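Local coordinates for cell wall surface anchor family protein (PDB 3PF2) that probably builds the shaft of the group B Streptococcus type 1 pilus as its major backbone subunit, this chain being a two-domain C-terminal fragment, at residues 51-54 with 55-59; 105-109 with 110-114; 270-273 with 274-278. All coordinates share one frame; numbering follows the deposited sequence.

Contact 1 (51-54 with 55-59); sequences DKFA and DGLTY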
loop_
_atom_site.group_PDB
_atom_site.type_symbol
_atom_site.label_atom_id
_atom_site.label_comp_id
_atom_site.label_asym_id
_atom_site.label_seq_id
_atom_site.Cartn_x
_atom_site.Cartn_y
_atom_site.Cartn_z
ATOM N N ASP A 51 4.570 -5.959 14.105
ATOM C CA ASP A 51 4.594 -5.033 12.974
ATOM C C ASP A 51 3.698 -3.848 13.301
ATOM O O ASP A 51 2.463 -3.986 13.362
ATOM C CB ASP A 51 4.110 -5.771 11.719
ATOM C CG ASP A 51 4.284 -4.962 10.442
ATOM O OD1 ASP A 51 4.184 -3.722 10.488
ATOM O OD2 ASP A 51 4.495 -5.608 9.392
ATOM N N LYS A 52 4.319 -2.688 13.540
ATOM C CA LYS A 52 3.586 -1.458 13.790
ATOM C C LYS A 52 3.338 -0.790 12.436
ATOM O O LYS A 52 4.266 -0.275 11.810
ATOM C CB LYS A 52 4.351 -0.533 14.744
ATOM C CG LYS A 52 3.585 0.748 15.085
ATOM C CD LYS A 52 4.269 1.566 16.174
ATOM C CE LYS A 52 3.840 3.032 16.127
ATOM N NZ LYS A 52 2.368 3.238 16.052
ATOM N N PHE A 53 2.099 -0.851 11.959
ATOM C CA PHE A 53 1.794 -0.270 10.646
ATOM C C PHE A 53 1.711 1.250 10.691
ATOM O O PHE A 53 1.136 1.817 11.622
ATOM C CB PHE A 53 0.527 -0.901 10.050
ATOM C CG PHE A 53 0.732 -2.299 9.586
ATOM C CD1 PHE A 53 1.331 -2.555 8.345
ATOM C CD2 PHE A 53 0.376 -3.382 10.401
ATOM C CE1 PHE A 53 1.545 -3.873 7.910
ATOM C CE2 PHE A 53 0.582 -4.688 9.971
ATOM C CZ PHE A 53 1.167 -4.941 8.727
ATOM N N ALA A 54 2.320 1.906 9.699
ATOM C CA ALA A 54 2.252 3.364 9.542
ATOM C C ALA A 54 0.803 3.847 9.539
ATOM O O ALA A 54 -0.100 3.107 9.143
ATOM C CB ALA A 54 2.941 3.789 8.243
ATOM N N ASP A 55 0.593 5.085 9.994
ATOM C CA ASP A 55 -0.732 5.705 10.020
ATOM C C ASP A 55 -1.491 5.536 8.707
ATOM O O ASP A 55 -2.702 5.314 8.708
ATOM C CB ASP A 55 -0.602 7.207 10.315
ATOM C CG ASP A 55 -0.107 7.491 11.726
ATOM O OD1 ASP A 55 0.023 6.539 12.520
ATOM O OD2 ASP A 55 0.164 8.674 12.036
ATOM N N GLY A 56 -0.762 5.677 7.602
ATOM C CA GLY A 56 -1.341 5.680 6.259
ATOM C C GLY A 56 -1.636 4.299 5.704
ATOM O O GLY A 56 -2.019 4.166 4.539
ATOM N N LEU A 57 -1.453 3.269 6.525
ATOM C CA LEU A 57 -1.799 1.901 6.134
ATOM C C LEU A 57 -2.940 1.365 6.988
ATOM O O LEU A 57 -2.961 1.584 8.193
ATOM C CB LEU A 57 -0.583 0.986 6.267
ATOM C CG LEU A 57 0.658 1.341 5.436
ATOM C CD1 LEU A 57 1.800 0.424 5.782
ATOM C CD2 LEU A 57 0.375 1.264 3.931
ATOM N N THR A 58 -3.889 0.678 6.355
ATOM C CA THR A 58 -4.940 -0.048 7.077
ATOM C C THR A 58 -4.735 -1.550 6.894
ATOM O O THR A 58 -4.752 -2.060 5.774
ATOM C CB THR A 58 -6.368 0.386 6.628
ATOM O OG1 THR A 58 -6.567 1.768 6.956
ATOM C CG2 THR A 58 -7.463 -0.466 7.330
ATOM N N TYR A 59 -4.525 -2.246 8.010
ATOM C CA TYR A 59 -4.471 -3.701 8.066
ATOM C C TYR A 59 -5.833 -4.324 7.734
ATOM O O TYR A 59 -6.884 -3.839 8.195
ATOM C CB TYR A 59 -4.029 -4.136 9.473
ATOM C CG TYR A 59 -4.276 -5.598 9.809
ATOM C CD1 TYR A 59 -3.298 -6.566 9.576
ATOM C CD2 TYR A 59 -5.483 -6.003 10.386
ATOM C CE1 TYR A 59 -3.521 -7.908 9.893
ATOM C CE2 TYR A 59 -5.723 -7.329 10.695
ATOM C CZ TYR A 59 -4.736 -8.270 10.461
ATOM O OH TYR A 59 -4.953 -9.593 10.771
HETATM O O HOH W 1 -0.189 3.946 12.962
#
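A54 and F53 meet L57 where the chain doubles back between two strands, and these three residues carry most of the contact. The amide of L57 donates to A54 O, with L57 N 3.0 Å from A54 O and an N-H...O angle of 160°. The donor stands well above the carbonyl plane of A54, 52° out of it, an approach set by the type I beta turn from A54 to L57. L57 CB comes up beside the same oxygen, 3.6 Å from A54 O, and the methyl A54 CB rests 4.3 Å from L57 CD1. With CG of L57 placed beside its backbone N (chi1 -60°), the isobutyl group swings back toward F53. The two side chains then cross at roughly a right angle, and L57 CD1 meets the ring at its edge, near the ring plane, 4.0 Å from F53 CD1. Further along the ring, F53 CE2 touches Y59 CD1 at 4.3 Å in an oblique approach. One face of F53 carries D51 OD1, which sits over the centre of the ring. A water bridges the bend, donating to F53 O at 2.8 Å and to D55 OD1 at 2.6 Å. N89 also donates to F53 O through its ND2. D51 OD2 bonds K11 NZ, and N152 borders F53; this grouping of lysine, asparagine and acid is consistent with the intramolecular isopeptide sites of Gram-positive pilins. The strands on either side of the turn, 46-52 and 57-67, belong to different sheets, so this is a tight arch-like connection that takes the chain from one sheet of the Ig-like sandwich to the other, rather than a hairpin, with F53 and L57 turned into its core.

Contact 2 (105-109 with 110-114); sequences ELLKG and MTLVK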
loop_
_atom_site.group_PDB
_atom_site.type_symbol
_atom_site.label_atom_id
_atom_site.label_comp_id
_atom_site.label_asym_id
_atom_site.label_seq_id
_atom_site.Cartn_x
_atom_site.Cartn_y
_atom_site.Cartn_z
ATOM N N GLU A 105 9.398 -30.395 12.850
ATOM C CA GLU A 105 9.214 -31.662 12.123
ATOM C C GLU A 105 8.775 -31.464 10.677
ATOM O O GLU A 105 9.178 -32.223 9.797
ATOM C CB GLU A 105 8.231 -32.595 12.840
ATOM C CG GLU A 105 8.891 -33.616 13.765
ATOM C CD GLU A 105 9.996 -34.423 13.090
ATOM O OE1 GLU A 105 9.747 -35.050 12.031
ATOM O OE2 GLU A 105 11.123 -34.430 13.629
ATOM N N LEU A 106 7.956 -30.441 10.446
ATOM C CA LEU A 106 7.519 -30.073 9.096
ATOM C C LEU A 106 8.689 -29.730 8.166
ATOM O O LEU A 106 8.585 -29.885 6.943
ATOM C CB LEU A 106 6.533 -28.906 9.148
ATOM C CG LEU A 106 5.247 -29.086 9.952
ATOM C CD1 LEU A 106 4.446 -27.799 9.954
ATOM C CD2 LEU A 106 4.402 -30.250 9.426
ATOM N N LEU A 107 9.801 -29.286 8.752
ATOM C CA LEU A 107 10.988 -28.897 7.988
ATOM C C LEU A 107 11.762 -30.076 7.398
ATOM O O LEU A 107 12.630 -29.888 6.542
ATOM C CB LEU A 107 11.935 -28.059 8.858
ATOM C CG LEU A 107 11.381 -26.895 9.684
ATOM C CD1 LEU A 107 12.449 -26.390 10.643
ATOM C CD2 LEU A 107 10.872 -25.764 8.794
ATOM N N LYS A 108 11.460 -31.287 7.857
ATOM C CA LYS A 108 12.221 -32.459 7.446
ATOM C C LYS A 108 12.122 -32.681 5.937
ATOM O O LYS A 108 11.028 -32.712 5.366
ATOM C CB LYS A 108 11.772 -33.699 8.229
ATOM C CG LYS A 108 12.225 -33.709 9.699
ATOM C CD LYS A 108 13.568 -34.408 9.900
ATOM C CE LYS A 108 13.478 -35.913 9.600
ATOM N NZ LYS A 108 14.644 -36.676 10.136
ATOM N N GLY A 109 13.283 -32.799 5.303
ATOM C CA GLY A 109 13.360 -32.935 3.861
ATOM C C GLY A 109 13.508 -31.604 3.132
ATOM O O GLY A 109 13.849 -31.586 1.950
ATOM N N MET A 110 13.249 -30.501 3.830
ATOM C CA MET A 110 13.377 -29.169 3.238
ATOM C C MET A 110 14.814 -28.673 3.261
ATOM O O MET A 110 15.596 -29.049 4.139
ATOM C CB MET A 110 12.502 -28.162 3.978
ATOM C CG MET A 110 11.032 -28.225 3.624
ATOM S SD MET A 110 10.083 -26.951 4.472
ATOM C CE MET A 110 8.459 -27.673 4.318
ATOM N N THR A 111 15.157 -27.824 2.291
ATOM C CA THR A 111 16.417 -27.100 2.305
ATOM C C THR A 111 16.087 -25.662 2.702
ATOM O O THR A 111 15.280 -25.001 2.055
ATOM C CB THR A 111 17.142 -27.181 0.957
ATOM O OG1 THR A 111 17.469 -28.553 0.681
ATOM C CG2 THR A 111 18.434 -26.352 0.971
ATOM N N LEU A 112 16.694 -25.205 3.787
ATOM C CA LEU A 112 16.290 -23.936 4.399
ATOM C C LEU A 112 17.151 -22.788 3.891
ATOM O O LEU A 112 18.384 -22.902 3.802
ATOM C CB LEU A 112 16.333 -24.031 5.935
ATOM C CG LEU A 112 15.589 -25.237 6.534
ATOM C CD1 LEU A 112 15.965 -25.483 8.004
ATOM C CD2 LEU A 112 14.092 -25.081 6.376
ATOM N N VAL A 113 16.496 -21.683 3.529
ATOM C CA VAL A 113 17.236 -20.480 3.184
ATOM C C VAL A 113 17.973 -20.022 4.436
ATOM O O VAL A 113 17.425 -20.068 5.541
ATOM C CB VAL A 113 16.309 -19.378 2.644
ATOM C CG1 VAL A 113 17.083 -18.103 2.400
ATOM C CG2 VAL A 113 15.662 -19.843 1.340
ATOM N N LYS A 114 19.220 -19.598 4.285
ATOM C CA LYS A 114 19.951 -19.195 5.482
ATOM C C LYS A 114 20.605 -17.823 5.434
ATOM O O LYS A 114 20.881 -17.251 6.478
ATOM C CB LYS A 114 20.942 -20.279 5.915
ATOM C CG LYS A 114 22.021 -20.572 4.919
ATOM C CD LYS A 114 22.866 -21.752 5.401
ATOM C CE LYS A 114 24.089 -21.938 4.533
ATOM N NZ LYS A 114 24.943 -23.054 5.040
HETATM O O HOH W 2 15.360 -30.332 0.075
#
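The flat carbonyl group of L107 is met by the N-H of M110, which comes in tilted 34° from the carbonyl plane, while the CB of M110 lies beside the oxygen. M110 N donates to L107 O over 2.8 Å with an N-H...O angle of 153°, and M110 CB is 3.1 Å from L107 O. From there the thioether runs back toward L106. CG sits beside the backbone N, the chain is extended beyond it, and this carries the terminal methyl to the preceding peptide, M110 CE being 3.4 Å from L106 O. That oxygen also accepts a bond from K70 NZ on strand 70-72, so the methyl lies next to a carbonyl already held by a lysine. M110 SD passes L107 CA at 4.1 Å.

The bend is a type II beta turn from L107 to M110, placed in the connection that follows helix 100-106, before helix 116-121. G109 holds the third position with a positive phi of 92°, a conformation that suits glycine because a CB there would be jammed against the carbonyl oxygen of K108. Just before the turn, K108 N donates to E105 O in a backbone hydrogen bond.

A water links G109 and T111, donating to G109 O at 2.7 Å and accepting from T111 OG1. The side chains of L107 and L112 cross at about a right angle and touch through one methyl each, L107 CD2 to L112 CD2 at 4.1 Å. L107 packs on I37 and I67, whereas L112 leans on A39; M110 also reaches I67, at the end of strand 57-67.

Contact 3 (270-273 with 274-278); sequences LKET and KAPEG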
loop_
_atom_site.group_PDB
_atom_site.type_symbol
_atom_site.label_atom_id
_atom_site.label_comp_id
_atom_site.label_asym_id
_atom_site.label_seq_id
_atom_site.Cartn_x
_atom_site.Cartn_y
_atom_site.Cartn_z
ATOM N N LEU A 270 -9.935 12.480 -18.117
ATOM C CA LEU A 270 -11.236 13.028 -17.714
ATOM C C LEU A 270 -12.092 13.159 -18.968
ATOM O O LEU A 270 -11.606 13.614 -19.992
ATOM C CB LEU A 270 -11.078 14.410 -17.074
ATOM C CG LEU A 270 -10.279 14.492 -15.773
ATOM C CD1 LEU A 270 -10.137 15.952 -15.380
ATOM C CD2 LEU A 270 -10.943 13.716 -14.677
ATOM N N LYS A 271 -13.335 12.702 -18.892
ATOM C CA LYS A 271 -14.295 12.957 -19.966
ATOM C C LYS A 271 -15.278 14.002 -19.466
ATOM O O LYS A 271 -16.034 13.753 -18.527
ATOM C CB LYS A 271 -15.025 11.673 -20.329
ATOM C CG LYS A 271 -16.066 11.849 -21.433
ATOM C CD LYS A 271 -16.944 10.617 -21.529
ATOM C CE LYS A 271 -18.066 10.837 -22.542
ATOM N NZ LYS A 271 -18.898 9.605 -22.665
ATOM N N GLU A 272 -15.271 15.172 -20.097
ATOM C CA GLU A 272 -16.169 16.236 -19.699
ATOM C C GLU A 272 -17.578 15.900 -20.178
ATOM O O GLU A 272 -17.800 15.706 -21.379
ATOM C CB GLU A 272 -15.706 17.580 -20.247
ATOM C CG GLU A 272 -16.487 18.765 -19.664
ATOM C CD GLU A 272 -15.874 20.104 -20.007
ATOM O OE1 GLU A 272 -14.711 20.127 -20.461
ATOM O OE2 GLU A 272 -16.551 21.147 -19.819
ATOM N N THR A 273 -18.498 15.810 -19.222
ATOM C CA THR A 273 -19.880 15.408 -19.489
ATOM C C THR A 273 -20.848 16.575 -19.306
ATOM O O THR A 273 -21.991 16.528 -19.771
ATOM C CB THR A 273 -20.314 14.252 -18.572
ATOM O OG1 THR A 273 -20.209 14.660 -17.200
ATOM C CG2 THR A 273 -19.433 13.007 -18.798
ATOM N N LYS A 274 -20.401 17.617 -18.608
ATOM C CA LYS A 274 -21.192 18.840 -18.439
ATOM C C LYS A 274 -20.236 20.012 -18.466
ATOM O O LYS A 274 -19.211 19.976 -17.792
ATOM C CB LYS A 274 -21.963 18.822 -17.114
ATOM C CG LYS A 274 -22.864 20.056 -16.901
ATOM C CD LYS A 274 -23.722 19.947 -15.649
ATOM C CE LYS A 274 -24.791 18.845 -15.765
ATOM N NZ LYS A 274 -25.869 19.010 -14.734
ATOM N N ALA A 275 -20.566 21.034 -19.256
ATOM C CA ALA A 275 -19.764 22.249 -19.332
ATOM C C ALA A 275 -20.343 23.307 -18.393
ATOM O O ALA A 275 -21.523 23.225 -18.031
ATOM C CB ALA A 275 -19.710 22.774 -20.768
ATOM N N PRO A 276 -19.523 24.296 -17.988
ATOM C CA PRO A 276 -20.064 25.413 -17.209
ATOM C C PRO A 276 -21.138 26.124 -18.014
ATOM O O PRO A 276 -21.103 26.108 -19.242
ATOM C CB PRO A 276 -18.857 26.336 -17.046
ATOM C CG PRO A 276 -17.677 25.404 -17.127
ATOM C CD PRO A 276 -18.069 24.440 -18.199
ATOM N N GLU A 277 -22.096 26.734 -17.327
ATOM C CA GLU A 277 -23.152 27.477 -18.012
ATOM C C GLU A 277 -22.590 28.386 -19.100
ATOM O O GLU A 277 -21.674 29.175 -18.850
ATOM C CB GLU A 277 -23.929 28.322 -17.008
ATOM C CG GLU A 277 -25.130 29.007 -17.600
ATOM C CD GLU A 277 -26.383 28.192 -17.416
ATOM O OE1 GLU A 277 -27.220 28.586 -16.573
ATOM O OE2 GLU A 277 -26.522 27.152 -18.098
ATOM N N GLY A 278 -23.142 28.264 -20.301
ATOM C CA GLY A 278 -22.751 29.106 -21.427
ATOM C C GLY A 278 -21.594 28.580 -22.259
ATOM O O GLY A 278 -21.156 29.253 -23.191
#
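E272 reaches past T273 along the departing chain to K274, A275 and P276. From CB on the strand, CG lies opposite the backbone N (chi1 -170°), with the rest of the chain extended, so the carboxylate is carried forward in the direction the backbone is about to take. E272 CG is the first atom to touch, lying 3.5 Å from K274 O. E272 CD follows past the same carbonyl, 4.0 Å from K274 O. At the tip one oxygen makes the approaches: E272 OE2 is 3.5 Å from K274 O and 3.4 Å from A275 CA, and it meets the methyl as well, A275 CB being 3.7 Å from E272 OE2. The CD methylene of the proline closes the row, with P276 CD 4.0 Å from E272 OE2. The carboxylate thus lies alongside aliphatic C-H groups of the loop, and its contact with A275 and P276 is one of packing.

The backbone is irregular here: T273 and K274 both face E201 and both make backbone hydrogen bonds with it, a classic beta bulge that puts an extra residue into strand 266-274. T273 OG1, turned between its own N and carbonyl carbon (chi1 60°), adds a weak bond to E201 O.

E272 also touches K188 and lies close to N316, an acid beside a lysine and an asparagine, consistent with the isopeptide sites of pilin domains. In the prealbumin-like domain, strand 266-274 runs between 201-206 and 286-290. E272 touches F202 of the first of these, while P276 packs against K188 of strand 178-190 and N316 of strand 312-316, bringing the outgoing loop over the neighbouring sheet.

How the contacts relate
From the N terminus the three contacts follow one another in series, none nested in or crossing another, and each closes only a short local bend. Contact 1 links strand 46-52 to strand 57-67, and with them two sheets of the Cna-B-like domain. Contact 2, in the same domain, folds the exit of helix 100-106 toward the ends of strands 57-67 and 70-72; its centre lies about 32 Å from that of contact 1. Contact 3 belongs to the prealbumin-like domain and leads strand 266-274 into the loop before 286-290. Contacts 2 and 3, their centres about 63 Å apart, lie on opposite sides of the centre of this elongated chain.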